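Local structure of threonine synthase (Brucella melitensis bv. 1, 4F4F) at residues F88-V93 with L108-T113; A139-A144 with D161-F166; E279-A284 with S361-G366. The protein probably catalyses the pyridoxal-phosphate-dependent conversion of O-phospho-L-homoserine and water to L-threonine and phosphate, the last step of threonine biosynthesis. All blocks are in the same frame, centred on the assembly; numbering follows the deposited sequence.

Contacts 2 and 3 are buried pairings of neighbouring parallel strands, one in each of two separate sheets of the chain. They lie on opposite sides of its centre, with nearest atoms about 21 Å apart. Contact 1 is a partly buried meeting of two loops and contains no strand. Its chemistry is aromatic and histidine-based, with one direct hydrogen bond and two bridging waters. Contact 2 carries five backbone bonds across the segments. Contact 3 carries three, and water links Glu279 to Glu362. Contacts 1 and 3 belong to the same six-stranded sheet region: the loops of contact 1 adjoin its strands 96-100 and 103-107, whereas contact 3 forms its other edge.

Contact 1 (F88-V93 with L108-T113); sequences FRHDAV and LFHGPT
Two loops meet here, one leading into strand 96-100, the other from strand 103-107 to helix 117-134, which starts at Lys117, predicted to carry the cofactor but not linked to it here. Arg89 centres an inverse gamma turn, and His90 to Val93 form a type I beta turn. Arg89 N donates to His110 O at 2.9 Å, from above the carbonyl plane. Gly111 CA sits over one Phe88 ring face in a CH-pi contact, 3.5 Å from the centroid and 8° off the normal. The histidines run side by side. His90 turns its ring edge to the face of His110, centroids 4.9 Å apart and planes at 58°, while Phe109 CD1 lies over the opposite face. His90 CB lies over the His110 face that its own ring meets, 3.9 Å from His110 CG. The His90 ring is held by Ala92 N, which donates to ND1 in the ring plane at 3.1 Å. One water joins Arg89 O to His110 ND1, another Val93 O to His110 N. Glu107 binds His110 NE2, so both ring nitrogens are engaged. Phe88 and Pro112 pack on helix 117-134, Pro112 touches helix 148-157, and Leu108 and Phe109 rest on strand 409-413.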
# COMPACT_ATOMS: atom_id res chain seq x y z
N PHE A 88 12.86 -8.51 -5.63
CA PHE A 88 12.50 -7.64 -6.75
C PHE A 88 13.48 -7.92 -7.89
O PHE A 88 14.69 -7.83 -7.71
CB PHE A 88 12.58 -6.18 -6.30
CG PHE A 88 11.34 -5.68 -5.62
CD1 PHE A 88 10.93 -6.23 -4.43
CD2 PHE A 88 10.58 -4.68 -6.21
CE1 PHE A 88 9.75 -5.81 -3.83
CE2 PHE A 88 9.42 -4.25 -5.61
CZ PHE A 88 9.01 -4.81 -4.42
N ARG A 89 12.94 -8.25 -9.06
CA ARG A 89 13.75 -8.61 -10.22
C ARG A 89 14.10 -7.32 -10.97
O ARG A 89 13.62 -7.05 -12.08
CB ARG A 89 12.97 -9.54 -11.14
CG ARG A 89 12.82 -10.98 -10.65
CD ARG A 89 11.96 -11.18 -9.40
NE ARG A 89 11.70 -12.63 -9.24
CZ ARG A 89 11.05 -13.21 -8.22
NH1 ARG A 89 10.89 -14.53 -8.24
NH2 ARG A 89 10.55 -12.53 -7.19
N HIS A 90 14.88 -6.48 -10.32
CA HIS A 90 15.43 -5.30 -10.95
C HIS A 90 16.49 -4.80 -10.04
O HIS A 90 16.27 -4.65 -8.83
CB HIS A 90 14.39 -4.18 -11.20
CG HIS A 90 14.88 -3.18 -12.20
ND1 HIS A 90 15.85 -2.29 -11.92
CD2 HIS A 90 14.58 -3.02 -13.56
CE1 HIS A 90 16.13 -1.56 -13.01
NE2 HIS A 90 15.35 -2.01 -14.02
N ASP A 91 17.67 -4.53 -10.58
CA ASP A 91 18.80 -4.09 -9.75
C ASP A 91 18.53 -2.79 -8.98
O ASP A 91 19.05 -2.61 -7.88
CB ASP A 91 20.09 -3.96 -10.60
CG ASP A 91 20.69 -5.32 -10.97
OD1 ASP A 91 20.29 -6.33 -10.37
OD2 ASP A 91 21.52 -5.39 -11.89
N ALA A 92 17.80 -1.86 -9.59
CA ALA A 92 17.40 -0.62 -8.91
C ALA A 92 16.25 -0.77 -7.93
O ALA A 92 15.90 0.20 -7.23
CB ALA A 92 17.04 0.45 -9.94
N VAL A 93 15.61 -1.94 -7.94
CA VAL A 93 14.40 -2.26 -7.14
C VAL A 93 13.18 -1.53 -7.70
O VAL A 93 12.25 -2.20 -8.15
CB VAL A 93 14.57 -2.05 -5.61
CG1 VAL A 93 13.32 -2.49 -4.83
CG2 VAL A 93 15.82 -2.81 -5.12
N LEU A 108 6.87 0.49 -9.76
CA LEU A 108 6.80 -0.24 -8.49
C LEU A 108 6.39 -1.70 -8.63
O LEU A 108 5.90 -2.33 -7.66
CB LEU A 108 5.87 0.51 -7.55
CG LEU A 108 6.22 1.98 -7.31
CD1 LEU A 108 5.16 2.61 -6.37
CD2 LEU A 108 7.65 2.09 -6.77
N PHE A 109 6.55 -2.25 -9.85
CA PHE A 109 5.98 -3.54 -10.19
C PHE A 109 6.99 -4.63 -10.56
O PHE A 109 6.65 -5.61 -11.20
CB PHE A 109 4.92 -3.37 -11.30
CG PHE A 109 5.43 -2.68 -12.56
CD1 PHE A 109 6.36 -3.28 -13.39
CD2 PHE A 109 4.93 -1.42 -12.93
CE1 PHE A 109 6.81 -2.64 -14.58
CE2 PHE A 109 5.37 -0.79 -14.08
CZ PHE A 109 6.31 -1.41 -14.92
N HIS A 110 8.25 -4.47 -10.14
CA HIS A 110 9.26 -5.51 -10.35
C HIS A 110 9.35 -6.56 -9.27
O HIS A 110 10.21 -7.46 -9.33
CB HIS A 110 10.60 -4.87 -10.63
CG HIS A 110 10.60 -4.07 -11.91
ND1 HIS A 110 10.82 -4.63 -13.11
CD2 HIS A 110 10.35 -2.73 -12.15
CE1 HIS A 110 10.72 -3.70 -14.06
NE2 HIS A 110 10.45 -2.53 -13.46
N GLY A 111 8.47 -6.48 -8.28
CA GLY A 111 8.45 -7.44 -7.20
C GLY A 111 7.61 -8.67 -7.53
O GLY A 111 7.06 -8.75 -8.64
N PRO A 112 7.49 -9.60 -6.57
CA PRO A 112 6.96 -10.95 -6.81
C PRO A 112 5.55 -11.01 -7.33
O PRO A 112 5.21 -12.03 -7.93
CB PRO A 112 7.02 -11.61 -5.42
CG PRO A 112 8.08 -10.87 -4.72
CD PRO A 112 7.99 -9.46 -5.20
N THR A 113 4.73 -9.97 -7.13
CA THR A 113 3.36 -10.00 -7.67
C THR A 113 3.06 -8.87 -8.64
O THR A 113 1.89 -8.58 -8.93
CB THR A 113 2.25 -10.04 -6.56
OG1 THR A 113 2.17 -8.79 -5.85
CG2 THR A 113 2.46 -11.22 -5.61
O HOH W 1 11.41 -7.13 -13.62
O HOH W 2 9.53 -2.21 -8.73

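Contact 2 (A139-A144 with D161-F166); sequences ATIVGA and DNTDIF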
# COMPACT_ATOMS: atom_id res chain seq x y z
N ALA A 139 2.06 -15.96 14.96
CA ALA A 139 0.81 -15.30 14.55
C ALA A 139 0.11 -16.07 13.44
O ALA A 139 0.76 -16.73 12.64
CB ALA A 139 1.05 -13.87 14.11
N THR A 140 -1.21 -15.93 13.38
CA THR A 140 -2.03 -16.49 12.32
C THR A 140 -2.56 -15.26 11.55
O THR A 140 -3.36 -14.50 12.07
CB THR A 140 -3.19 -17.33 12.91
OG1 THR A 140 -2.65 -18.39 13.72
CG2 THR A 140 -4.06 -17.90 11.79
N ILE A 141 -2.02 -15.04 10.36
CA ILE A 141 -2.43 -13.91 9.50
C ILE A 141 -3.68 -14.30 8.75
O ILE A 141 -3.71 -15.35 8.11
CB ILE A 141 -1.34 -13.53 8.46
CG1 ILE A 141 0.04 -13.36 9.16
CG2 ILE A 141 -1.78 -12.29 7.66
CD1 ILE A 141 0.15 -12.15 10.04
N VAL A 142 -4.72 -13.48 8.83
CA VAL A 142 -5.98 -13.81 8.16
C VAL A 142 -6.47 -12.60 7.36
O VAL A 142 -6.47 -11.50 7.88
CB VAL A 142 -7.05 -14.32 9.16
CG1 VAL A 142 -8.31 -14.71 8.41
CG2 VAL A 142 -6.55 -15.54 9.95
N GLY A 143 -6.81 -12.78 6.09
CA GLY A 143 -7.41 -11.72 5.31
C GLY A 143 -8.30 -12.20 4.19
O GLY A 143 -8.33 -13.39 3.87
N ALA A 144 -9.07 -11.27 3.63
CA ALA A 144 -9.94 -11.53 2.50
C ALA A 144 -9.47 -10.68 1.33
O ALA A 144 -8.94 -9.58 1.55
CB ALA A 144 -11.38 -11.16 2.85
N ASP A 161 9.01 -17.91 9.26
CA ASP A 161 9.12 -18.91 10.29
C ASP A 161 7.96 -18.87 11.32
O ASP A 161 7.52 -19.91 11.78
CB ASP A 161 10.47 -18.79 11.02
CG ASP A 161 11.68 -18.91 10.06
OD1 ASP A 161 11.60 -19.59 9.00
OD2 ASP A 161 12.75 -18.32 10.38
N ASN A 162 7.49 -17.67 11.66
CA ASN A 162 6.63 -17.49 12.84
C ASN A 162 5.15 -17.17 12.54
O ASN A 162 4.39 -16.86 13.46
CB ASN A 162 7.24 -16.42 13.75
CG ASN A 162 8.63 -16.82 14.23
OD1 ASN A 162 9.61 -16.08 14.10
ND2 ASN A 162 8.73 -18.01 14.72
N THR A 163 4.78 -17.31 11.26
CA THR A 163 3.42 -17.00 10.79
C THR A 163 2.89 -18.11 9.88
O THR A 163 3.67 -18.88 9.30
CB THR A 163 3.35 -15.65 10.03
OG1 THR A 163 4.27 -15.67 8.93
CG2 THR A 163 3.66 -14.50 10.97
N ASP A 164 1.56 -18.23 9.89
CA ASP A 164 0.79 -19.03 8.92
C ASP A 164 -0.23 -18.03 8.38
O ASP A 164 -0.80 -17.21 9.15
CB ASP A 164 0.10 -20.22 9.59
CG ASP A 164 1.10 -21.21 10.18
OD1 ASP A 164 1.78 -21.90 9.40
OD2 ASP A 164 1.26 -21.28 11.42
N ILE A 165 -0.45 -18.07 7.08
CA ILE A 165 -1.33 -17.12 6.44
C ILE A 165 -2.50 -17.82 5.75
O ILE A 165 -2.32 -18.85 5.07
CB ILE A 165 -0.54 -16.19 5.49
CG1 ILE A 165 -1.47 -15.12 4.88
CG2 ILE A 165 0.15 -17.02 4.44
CD1 ILE A 165 -0.82 -13.86 4.32
N PHE A 166 -3.69 -17.27 5.99
CA PHE A 166 -4.93 -17.76 5.42
C PHE A 166 -5.60 -16.59 4.70
O PHE A 166 -5.91 -15.56 5.31
CB PHE A 166 -5.87 -18.31 6.52
CG PHE A 166 -5.24 -19.38 7.37
CD1 PHE A 166 -4.26 -19.06 8.30
CD2 PHE A 166 -5.58 -20.71 7.21
CE1 PHE A 166 -3.65 -20.05 9.06
CE2 PHE A 166 -4.99 -21.70 7.97
CZ PHE A 166 -4.03 -21.38 8.90
O HOH W 3 2.06 -19.66 13.07
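The Phe166 ring is the one aromatic group of this strand pair. Its edge meets Ile141 O near the ring plane, and His191 of the next strand stacks on it. Thr140 CG2 comes obliquely against the ring, 3.5 Å from Phe166 CE1. That methyl is anti to the backbone N, which leaves Thr140 OG1 beside the N, where it bonds to Leu219 O and Ser466. The Asp164 carboxylate lies on the same sheet face and forms a salt bridge with Arg467. A water donates to both Asp164 OD2 and Ala139 O.

On the other face are Ala139, Ile141, Thr163 and Ile165. Ile141 spans two residues of the partner strand. Its CG2 meets Ile165 CD1 at 3.8 Å, and its CG1 reaches Thr163 CB at 4.1 Å. Ile165 has CG1 anti to the backbone N (chi1 -176°), which carries CD1 across to Ile141.

Five backbone bonds join the strands in the alternating parallel pattern. Ala139 N donates to Asn162 O, and Asp164 N to Ala139 O at 3.2 Å. Ile141 N donates to Asp164 O at 2.8 Å, and Phe166 N to Ile141 O. Gly143 N donates to Phe166 O. The strands cross at -18°.

This is the strand pair of a beta-alpha-beta unit with helix 148-157 as the crossover, inside a five-stranded parallel sheet. Strand 221-223 flanks 139-144, and strand 190-196 flanks 163-170. Helices 117-134 and 148-157 cover the Ile141 and Ile165 face; helix 199-211 packs on Val142.

Contact 3 (E279-A284 with S361-G366); sequences EQLIIA and SEFSAG
The strands of 279-284 and 361-366 run parallel, their axes 4.5 Å apart at closest and crossing at -29°. Ser364 bonds through both its backbone groups: its N donates to Leu281 O at 3.1 Å, and its O accepts from Ile283 N at 2.8 Å in a nearly straight bond of 176°. Gly366 N then donates to Ile283 O at 2.9 Å. Around Glu279 and Glu362, waters join the segments. One donates to Glu279 O and Glu362 O, and another accepts from Leu281 N.

Leu281, Ile283, Phe363 and Ala365 share one face of the sheet. Leu281 lies alongside Phe363, with Leu281 CD1 4.0 Å from Phe363 CE2. The Ile283 side chain crosses that of Phe363 obliquely, with Ile283 CD1 4.2 Å from Phe363 CD2, and Ile283 CB meets Ala365 CB at 4.0 Å. Strand 363-367 is an outermost strand of the six-stranded mixed sheet, and strand 253-258 flanks 278-285 on its other side. Ile283 also touches Phe262, a residue of the pyridoxal-phosphate site, and with Phe363 packs on Ile265 of helix 263-274. On the reverse face Ile282 CG1 touches Ser364 OG at 3.8 Å. Ile282 and Ala284 meet helix 390-402 there. Glu362 forms a salt bridge with Lys272 of helix 263-274.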
# COMPACT_ATOMS: atom_id res chain seq x y z
N GLU A 279 7.81 19.28 -4.23
CA GLU A 279 7.04 20.43 -4.67
C GLU A 279 5.56 20.04 -4.55
O GLU A 279 4.92 20.35 -3.55
CB GLU A 279 7.49 20.87 -6.07
CG GLU A 279 6.63 21.91 -6.78
CD GLU A 279 7.33 22.53 -8.01
OE1 GLU A 279 6.92 22.37 -9.22
OE2 GLU A 279 8.31 23.22 -7.74
N GLN A 280 5.04 19.27 -5.51
CA GLN A 280 3.66 18.83 -5.45
C GLN A 280 3.55 17.37 -5.08
O GLN A 280 4.38 16.54 -5.52
CB GLN A 280 3.00 18.99 -6.80
CG GLN A 280 2.75 20.42 -7.28
CD GLN A 280 2.06 20.45 -8.64
OE1 GLN A 280 2.69 20.28 -9.68
NE2 GLN A 280 0.75 20.65 -8.63
N LEU A 281 2.53 17.07 -4.28
CA LEU A 281 2.04 15.72 -4.09
C LEU A 281 0.64 15.70 -4.68
O LEU A 281 -0.22 16.51 -4.28
CB LEU A 281 2.02 15.34 -2.60
CG LEU A 281 3.36 15.16 -1.88
CD1 LEU A 281 3.16 15.15 -0.37
CD2 LEU A 281 4.03 13.86 -2.36
N ILE A 282 0.41 14.85 -5.67
CA ILE A 282 -0.86 14.90 -6.42
C ILE A 282 -1.56 13.56 -6.26
O ILE A 282 -0.98 12.49 -6.55
CB ILE A 282 -0.63 15.24 -7.91
CG1 ILE A 282 0.15 16.55 -8.05
CG2 ILE A 282 -1.96 15.32 -8.65
CD1 ILE A 282 0.41 17.02 -9.49
N ILE A 283 -2.79 13.63 -5.78
CA ILE A 283 -3.64 12.47 -5.58
C ILE A 283 -4.34 12.21 -6.90
O ILE A 283 -5.01 13.11 -7.43
CB ILE A 283 -4.73 12.76 -4.49
CG1 ILE A 283 -4.09 13.19 -3.14
CG2 ILE A 283 -5.67 11.57 -4.36
CD1 ILE A 283 -4.99 14.03 -2.22
N ALA A 284 -4.23 11.00 -7.43
CA ALA A 284 -4.92 10.65 -8.67
C ALA A 284 -5.96 9.57 -8.37
O ALA A 284 -5.63 8.51 -7.83
CB ALA A 284 -3.92 10.16 -9.73
N SER A 361 -2.36 23.31 0.68
CA SER A 361 -1.05 23.90 0.53
C SER A 361 0.00 22.88 0.12
O SER A 361 1.05 23.26 -0.40
CB SER A 361 -0.60 24.62 1.81
OG SER A 361 -0.12 23.71 2.76
N GLU A 362 -0.26 21.58 0.37
CA GLU A 362 0.71 20.55 0.04
C GLU A 362 0.23 19.48 -0.94
O GLU A 362 1.06 18.75 -1.51
CB GLU A 362 1.17 19.88 1.34
CG GLU A 362 1.71 20.89 2.37
CD GLU A 362 2.47 20.15 3.45
OE1 GLU A 362 1.96 20.04 4.57
OE2 GLU A 362 3.55 19.62 3.16
N PHE A 363 -1.08 19.39 -1.16
CA PHE A 363 -1.69 18.34 -1.98
C PHE A 363 -2.61 18.97 -3.01
O PHE A 363 -3.21 20.02 -2.75
CB PHE A 363 -2.56 17.37 -1.14
CG PHE A 363 -1.78 16.54 -0.15
CD1 PHE A 363 -1.47 17.05 1.10
CD2 PHE A 363 -1.38 15.26 -0.47
CE1 PHE A 363 -0.74 16.32 2.00
CE2 PHE A 363 -0.67 14.49 0.45
CZ PHE A 363 -0.35 15.02 1.67
N SER A 364 -2.70 18.35 -4.18
CA SER A 364 -3.85 18.54 -5.06
C SER A 364 -4.33 17.18 -5.57
O SER A 364 -3.79 16.14 -5.20
CB SER A 364 -3.55 19.52 -6.19
OG SER A 364 -2.41 19.15 -6.85
N ALA A 365 -5.40 17.19 -6.34
CA ALA A 365 -6.12 15.98 -6.69
C ALA A 365 -6.77 16.10 -8.03
O ALA A 365 -7.24 17.18 -8.42
CB ALA A 365 -7.19 15.69 -5.65
N GLY A 366 -6.79 14.99 -8.76
CA GLY A 366 -7.60 14.93 -9.97
C GLY A 366 -8.10 13.52 -10.17
O GLY A 366 -7.69 12.57 -9.46
O HOH W 4 3.73 19.10 -1.37
O HOH W 5 1.90 21.88 -3.37
O HOH W 6 0.73 19.51 -4.28